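Local coordinates for protein L-Ribose isomerase (Acinetobacter, PDB 4Q0S) that isomerises the non-natural sugar L-ribose, probably to L-ribulose, in the metal-containing pocket of a cupin barrel, at residues S79-A84 with G100-L105; G120-S125 with V216-H221. All blocks are in the same frame, centred on the assembly; numbering follows the deposited sequence.

How the interactions relate
Followed from the N terminus, the chain passes through segment 79-84 at the end of strand 73-82, and 15 residues without helix or strand lead to 100-105, at the start of strand 101-108; interaction 1 closes this loop. It then passes through strand 113-118 before interaction 2 opens at 120-125, to be closed by 216-221 after 90 intervening residues that include several barrel strands. The two closures thus follow one another in series, neither nested nor crossed. They nevertheless meet in space, because strand 211-217 lies between 101-108 and 124-130 in one antiparallel sheet. Cys102 N and Ser217 O, 2.7 Å apart and probably hydrogen-bonded, join them, illustrating how sequence-distant closures can share a single sheet.

Interaction 1: residues S79-A84 with G100-L105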
loop_
_atom_site.group_PDB
_atom_site.type_symbol
_atom_site.label_atom_id
_atom_site.label_comp_id
_atom_site.label_asym_id
_atom_site.label_seq_id
_atom_site.Cartn_x
_atom_site.Cartn_y
_atom_site.Cartn_z
ATOM N N SER A 79 18.563 -0.263 -3.858
ATOM C CA SER A 79 18.569 -0.284 -2.394
ATOM C C SER A 79 19.640 -1.214 -1.842
ATOM O O SER A 79 19.986 -1.152 -0.660
ATOM C CB SER A 79 17.206 -0.721 -1.854
ATOM O OG SER A 79 16.933 -2.081 -2.164
ATOM N N LEU A 80 20.165 -2.080 -2.699
ATOM C CA LEU A 80 21.188 -3.014 -2.272
ATOM C C LEU A 80 21.996 -3.569 -3.436
ATOM O O LEU A 80 21.458 -3.884 -4.494
ATOM C CB LEU A 80 20.545 -4.178 -1.509
ATOM C CG LEU A 80 21.484 -5.283 -1.020
ATOM C CD1 LEU A 80 22.296 -4.776 0.175
ATOM C CD2 LEU A 80 20.675 -6.506 -0.637
ATOM N N ASN A 81 23.301 -3.671 -3.226
ATOM C CA ASN A 81 24.204 -4.244 -4.212
ATOM C C ASN A 81 25.336 -4.761 -3.341
ATOM O O ASN A 81 26.415 -4.175 -3.254
ATOM C CB ASN A 81 24.685 -3.191 -5.213
ATOM C CG ASN A 81 25.255 -3.816 -6.474
ATOM O OD1 ASN A 81 24.851 -4.912 -6.875
ATOM N ND2 ASN A 81 26.182 -3.119 -7.114
ATOM N N GLU A 82 25.027 -5.861 -2.668
ATOM C CA GLU A 82 25.916 -6.527 -1.737
ATOM C C GLU A 82 26.771 -7.594 -2.411
ATOM O O GLU A 82 26.253 -8.536 -3.007
ATOM C CB GLU A 82 25.070 -7.147 -0.621
ATOM C CG GLU A 82 25.792 -8.141 0.266
ATOM C CD GLU A 82 27.023 -7.555 0.921
ATOM O OE1 GLU A 82 26.969 -6.382 1.352
ATOM O OE2 GLU A 82 28.039 -8.276 1.015
ATOM N N PRO A 83 28.102 -7.455 -2.315
ATOM C CA PRO A 83 29.016 -8.424 -2.926
ATOM C C PRO A 83 28.821 -9.832 -2.372
ATOM O O PRO A 83 28.940 -10.810 -3.106
ATOM C CB PRO A 83 30.399 -7.861 -2.586
ATOM C CG PRO A 83 30.158 -6.379 -2.547
ATOM C CD PRO A 83 28.844 -6.302 -1.775
ATOM N N ALA A 84 28.505 -9.920 -1.082
ATOM C CA ALA A 84 28.318 -11.207 -0.408
ATOM C C ALA A 84 29.633 -11.999 -0.444
ATOM O O ALA A 84 29.645 -13.225 -0.574
ATOM C CB ALA A 84 27.201 -12.001 -1.074
ATOM N N GLY A 100 26.309 -12.548 -5.008
ATOM C CA GLY A 100 26.002 -11.220 -4.512
ATOM C C GLY A 100 24.498 -10.995 -4.541
ATOM O O GLY A 100 23.757 -11.790 -5.126
ATOM N N LEU A 101 24.041 -9.911 -3.920
ATOM C CA LEU A 101 22.613 -9.601 -3.874
ATOM C C LEU A 101 22.338 -8.151 -4.269
ATOM O O LEU A 101 22.862 -7.215 -3.663
ATOM C CB LEU A 101 22.075 -9.874 -2.463
ATOM C CG LEU A 101 22.228 -11.317 -1.960
ATOM C CD1 LEU A 101 22.007 -11.364 -0.459
ATOM C CD2 LEU A 101 21.251 -12.229 -2.681
ATOM N N CYS A 102 21.510 -7.971 -5.291
ATOM C CA CYS A 102 21.175 -6.641 -5.763
ATOM C C CYS A 102 19.655 -6.442 -5.797
ATOM O O CYS A 102 18.938 -7.143 -6.515
ATOM C CB CYS A 102 21.774 -6.422 -7.150
ATOM S SG CYS A 102 21.455 -4.791 -7.845
ATOM N N ASP A 103 19.175 -5.481 -5.009
ATOM C CA ASP A 103 17.745 -5.187 -4.927
ATOM C C ASP A 103 17.545 -3.768 -5.442
ATOM O O ASP A 103 18.204 -2.842 -4.977
ATOM C CB ASP A 103 17.271 -5.275 -3.463
ATOM C CG ASP A 103 15.753 -5.381 -3.330
ATOM O OD1 ASP A 103 15.032 -4.661 -4.048
ATOM O OD2 ASP A 103 15.276 -6.180 -2.495
ATOM N N LYS A 104 16.651 -3.602 -6.410
ATOM C CA LYS A 104 16.367 -2.287 -6.957
ATOM C C LYS A 104 14.921 -2.193 -7.414
ATOM O O LYS A 104 14.254 -3.206 -7.619
ATOM C CB LYS A 104 17.279 -1.981 -8.145
ATOM C CG LYS A 104 16.919 -2.749 -9.413
ATOM C CD LYS A 104 18.085 -3.605 -9.908
ATOM C CE LYS A 104 18.432 -4.710 -8.921
ATOM N NZ LYS A 104 19.470 -5.658 -9.453
ATOM N N LEU A 105 14.446 -0.963 -7.557
ATOM C CA LEU A 105 13.100 -0.696 -8.022
ATOM C C LEU A 105 13.302 -0.054 -9.387
ATOM O O LEU A 105 14.105 0.862 -9.526
ATOM C CB LEU A 105 12.393 0.292 -7.095
ATOM C CG LEU A 105 10.909 0.473 -7.410
ATOM C CD1 LEU A 105 10.186 -0.842 -7.138
ATOM C CD2 LEU A 105 10.318 1.592 -6.550
#
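Asp103 O accepts two amides from the facing strand, Ser79 N at 2.8 Å and Leu80 N at 3.1 Å. Two residues facing one make a classic beta bulge, here where the chain turns a corner. The Leu80 N-H uses a lone pair in the carbonyl plane, whereas the Ser79 donor is tilted 19° from it. Beyond the bulge the antiparallel ladder is regular. Asp103 N answers Leu80 O at 2.8 Å, and in the next hydrogen-bonded pair Glu82 N reaches Leu101 O at 2.7 Å while Leu101 N bonds back to Glu82 O. At the intervening non-hydrogen-bonded pair of Asn81 and Cys102, the Cys102 CA-H also points at Leu80 O, with CA and O 3.0 Å apart. Gly100 N, by contrast, is buried without a partner.

The side chains divide between two faces. Leu80 and Leu101 lie side by side, pointing the same way, with CD2 of Leu80 4.1 Å from CB of Leu101. On the same face Glu82 bends at its second torsion (57°) and turns its carboxylate onward along its own chain, past Pro83 in sequence, where OE2 takes the Ala84 amide N at 2.7 Å on its anti side, 32° out of the carboxylate plane. Tyr38 OH bonds both Ser79 OG and Asp103 OD1, while Asp103 OD2 forms a salt bridge with Lys190 of the second subunit. On the other face of the sheet, Asn81 OD1 rests 3.4 Å from Cys102 CB and accepts the Ser220 amide. Lys104 touches the bound D-ribitol, and its NZ forms a salt bridge with Glu215.

Strand 101-108 is flanked by 73-82 on one edge and by 211-217 on the other, where Lys104 also pairs through its backbone with Glu215. The face of Leu101 and Asp103 packs on Ser217 and Val216 of the second subunit.

Interaction 2: residues G120-S125 with V216-H221; sequences GRKTES and VSTYSH. With CO (cobalt (II) ion), chain B; RB0 (D-ribitol), chain C.
Thr218 grips Thr123 through two hydrogen bonds: its amide N donates to Thr123 O at 3.2 Å, and its OG1 accepts from Thr123 N at 3.1 Å. The first torsion of Thr218 (54°) sets OG1 between its own N and carbonyl carbon, within reach of that amide. Farther along, Ser125 OG donates to a lone pair of Val216 O at 2.7 Å, and Val216 N bonds to Ser125 O.

The remaining contacts between the segments are van der Waals. Lys122 slides past Thr218 in the opposite direction, bringing CD to 3.3 Å from Ser217 OG, which itself donates to Thr218 O. Arg121 CD lies obliquely by the His221 ring, while the guanidinium forms salt bridges with Glu97 and Asp242.

The metal site has the three-histidine, one-glutamate set familiar from cupins, here beside the start of strand 124-130, next to the end of its antiparallel neighbour 211-217. Glu124 OE2 binds cobalt at 1.9 Å; His117, His119 and His199 also bind it, with D-ribitol O4 and O5 completing six ligands. Glu124 OE1, hydrogen-bonded to Tyr126 OH, comes within 2.7 Å of ribitol O5.

Bent at its third side-chain torsion (67°), Lys122 offers NZ in weak hydrogen bonds to ribitol O2 at 3.3 Å and O4 at 3.4 Å.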
loop_
_atom_site.group_PDB
_atom_site.type_symbol
_atom_site.label_atom_id
_atom_site.label_comp_id
_atom_site.label_asym_id
_atom_site.label_seq_id
_atom_site.Cartn_x
_atom_site.Cartn_y
_atom_site.Cartn_z
ATOM N N GLY A 120 26.838 -11.469 -18.446
ATOM C CA GLY A 120 27.643 -12.672 -18.410
ATOM C C GLY A 120 27.559 -13.320 -17.041
ATOM O O GLY A 120 27.593 -14.549 -16.924
ATOM N N ARG A 121 27.421 -12.496 -16.001
ATOM C CA ARG A 121 27.370 -13.004 -14.631
ATOM C C ARG A 121 26.052 -12.820 -13.867
ATOM O O ARG A 121 25.680 -13.668 -13.050
ATOM C CB ARG A 121 28.505 -12.363 -13.826
ATOM C CG ARG A 121 29.817 -12.273 -14.593
ATOM C CD ARG A 121 30.873 -11.527 -13.804
ATOM N NE ARG A 121 32.091 -11.299 -14.579
ATOM C CZ ARG A 121 32.148 -10.572 -15.692
ATOM N NH1 ARG A 121 31.053 -9.997 -16.174
ATOM N NH2 ARG A 121 33.304 -10.408 -16.320
ATOM N N LYS A 122 25.340 -11.728 -14.124
ATOM C CA LYS A 122 24.104 -11.468 -13.390
ATOM C C LYS A 122 22.816 -12.160 -13.823
ATOM O O LYS A 122 22.382 -12.057 -14.972
ATOM C CB LYS A 122 23.832 -9.962 -13.322
ATOM C CG LYS A 122 22.573 -9.613 -12.511
ATOM C CD LYS A 122 22.389 -8.112 -12.356
ATOM C CE LYS A 122 22.084 -7.446 -13.690
ATOM N NZ LYS A 122 22.014 -5.967 -13.550
ATOM N N THR A 123 22.214 -12.858 -12.867
ATOM C CA THR A 123 20.937 -13.533 -13.049
ATOM C C THR A 123 19.913 -12.644 -12.322
ATOM O O THR A 123 20.134 -12.239 -11.173
ATOM C CB THR A 123 20.942 -14.938 -12.411
ATOM O OG1 THR A 123 21.710 -15.833 -13.226
ATOM C CG2 THR A 123 19.516 -15.465 -12.270
ATOM N N GLU A 124 18.799 -12.349 -12.993
ATOM C CA GLU A 124 17.756 -11.487 -12.435
ATOM C C GLU A 124 16.439 -12.225 -12.176
ATOM O O GLU A 124 16.224 -13.332 -12.668
ATOM C CB GLU A 124 17.458 -10.332 -13.405
ATOM C CG GLU A 124 18.675 -9.528 -13.859
ATOM C CD GLU A 124 18.375 -8.594 -15.031
ATOM O OE1 GLU A 124 17.213 -8.520 -15.480
ATOM O OE2 GLU A 124 19.314 -7.934 -15.518
ATOM N N SER A 125 15.571 -11.583 -11.397
ATOM C CA SER A 125 14.239 -12.093 -11.087
ATOM C C SER A 125 13.359 -10.846 -11.040
ATOM O O SER A 125 13.799 -9.792 -10.558
ATOM C CB SER A 125 14.208 -12.816 -9.736
ATOM O OG SER A 125 14.228 -11.902 -8.650
ATOM N N VAL A 216 15.371 -8.470 -8.042
ATOM C CA VAL A 216 16.222 -9.115 -7.059
ATOM C C VAL A 216 17.177 -9.951 -7.901
ATOM O O VAL A 216 16.769 -10.908 -8.558
ATOM C CB VAL A 216 15.404 -10.018 -6.102
ATOM C CG1 VAL A 216 16.333 -10.879 -5.278
ATOM C CG2 VAL A 216 14.565 -9.154 -5.174
ATOM N N SER A 217 18.448 -9.575 -7.905
ATOM C CA SER A 217 19.414 -10.293 -8.720
ATOM C C SER A 217 20.723 -10.488 -7.988
ATOM O O SER A 217 20.854 -10.135 -6.811
ATOM C CB SER A 217 19.686 -9.499 -9.993
ATOM O OG SER A 217 20.464 -8.353 -9.685
ATOM N N THR A 218 21.691 -11.069 -8.692
ATOM C CA THR A 218 23.013 -11.264 -8.130
ATOM C C THR A 218 23.702 -9.911 -8.304
ATOM O O THR A 218 23.149 -9.013 -8.948
ATOM C CB THR A 218 23.794 -12.395 -8.868
ATOM O OG1 THR A 218 23.831 -12.129 -10.271
ATOM C CG2 THR A 218 23.118 -13.745 -8.644
ATOM N N TYR A 219 24.896 -9.766 -7.741
ATOM C CA TYR A 219 25.632 -8.504 -7.792
ATOM C C TYR A 219 25.649 -7.792 -9.142
ATOM O O TYR A 219 25.821 -8.414 -10.188
ATOM C CB TYR A 219 27.071 -8.722 -7.329
ATOM C CG TYR A 219 27.821 -7.442 -7.045
ATOM C CD1 TYR A 219 27.625 -6.746 -5.854
ATOM C CD2 TYR A 219 28.739 -6.930 -7.964
ATOM C CE1 TYR A 219 28.326 -5.572 -5.581
ATOM C CE2 TYR A 219 29.451 -5.754 -7.703
ATOM C CZ TYR A 219 29.239 -5.084 -6.509
ATOM O OH TYR A 219 29.949 -3.938 -6.236
ATOM N N SER A 220 25.489 -6.471 -9.104
ATOM C CA SER A 220 25.496 -5.668 -10.318
ATOM C C SER A 220 26.862 -4.992 -10.523
ATOM O O SER A 220 27.220 -4.054 -9.808
ATOM C CB SER A 220 24.388 -4.617 -10.243
ATOM O OG SER A 220 24.269 -3.909 -11.460
ATOM N N HIS A 221 27.622 -5.488 -11.495
ATOM C CA HIS A 221 28.938 -4.933 -11.814
ATOM C C HIS A 221 28.744 -3.798 -12.815
ATOM O O HIS A 221 28.582 -4.042 -14.009
ATOM C CB HIS A 221 29.839 -6.006 -12.441
ATOM C CG HIS A 221 30.050 -7.207 -11.573
ATOM N ND1 HIS A 221 30.939 -7.221 -10.520
ATOM C CD2 HIS A 221 29.475 -8.433 -11.594
ATOM C CE1 HIS A 221 30.902 -8.402 -9.930
ATOM N NE2 HIS A 221 30.020 -9.156 -10.562
HETATM CO CO CO B . 19.409 -7.000 -17.218
HETATM C C1 RB0 C . 19.530 -2.271 -16.780
HETATM O O1 RB0 C . 20.331 -1.173 -17.182
HETATM C C2 RB0 C . 19.915 -2.690 -15.369
HETATM O O2 RB0 C . 21.184 -3.340 -15.384
HETATM C C3 RB0 C . 18.834 -3.609 -14.762
HETATM O O3 RB0 C . 19.091 -3.806 -13.379
HETATM C C4 RB0 C . 18.731 -4.968 -15.466
HETATM O O4 RB0 C . 19.935 -5.245 -16.165
HETATM C C5 RB0 C . 17.552 -4.971 -16.435
HETATM O O5 RB0 C . 17.354 -6.282 -16.962
#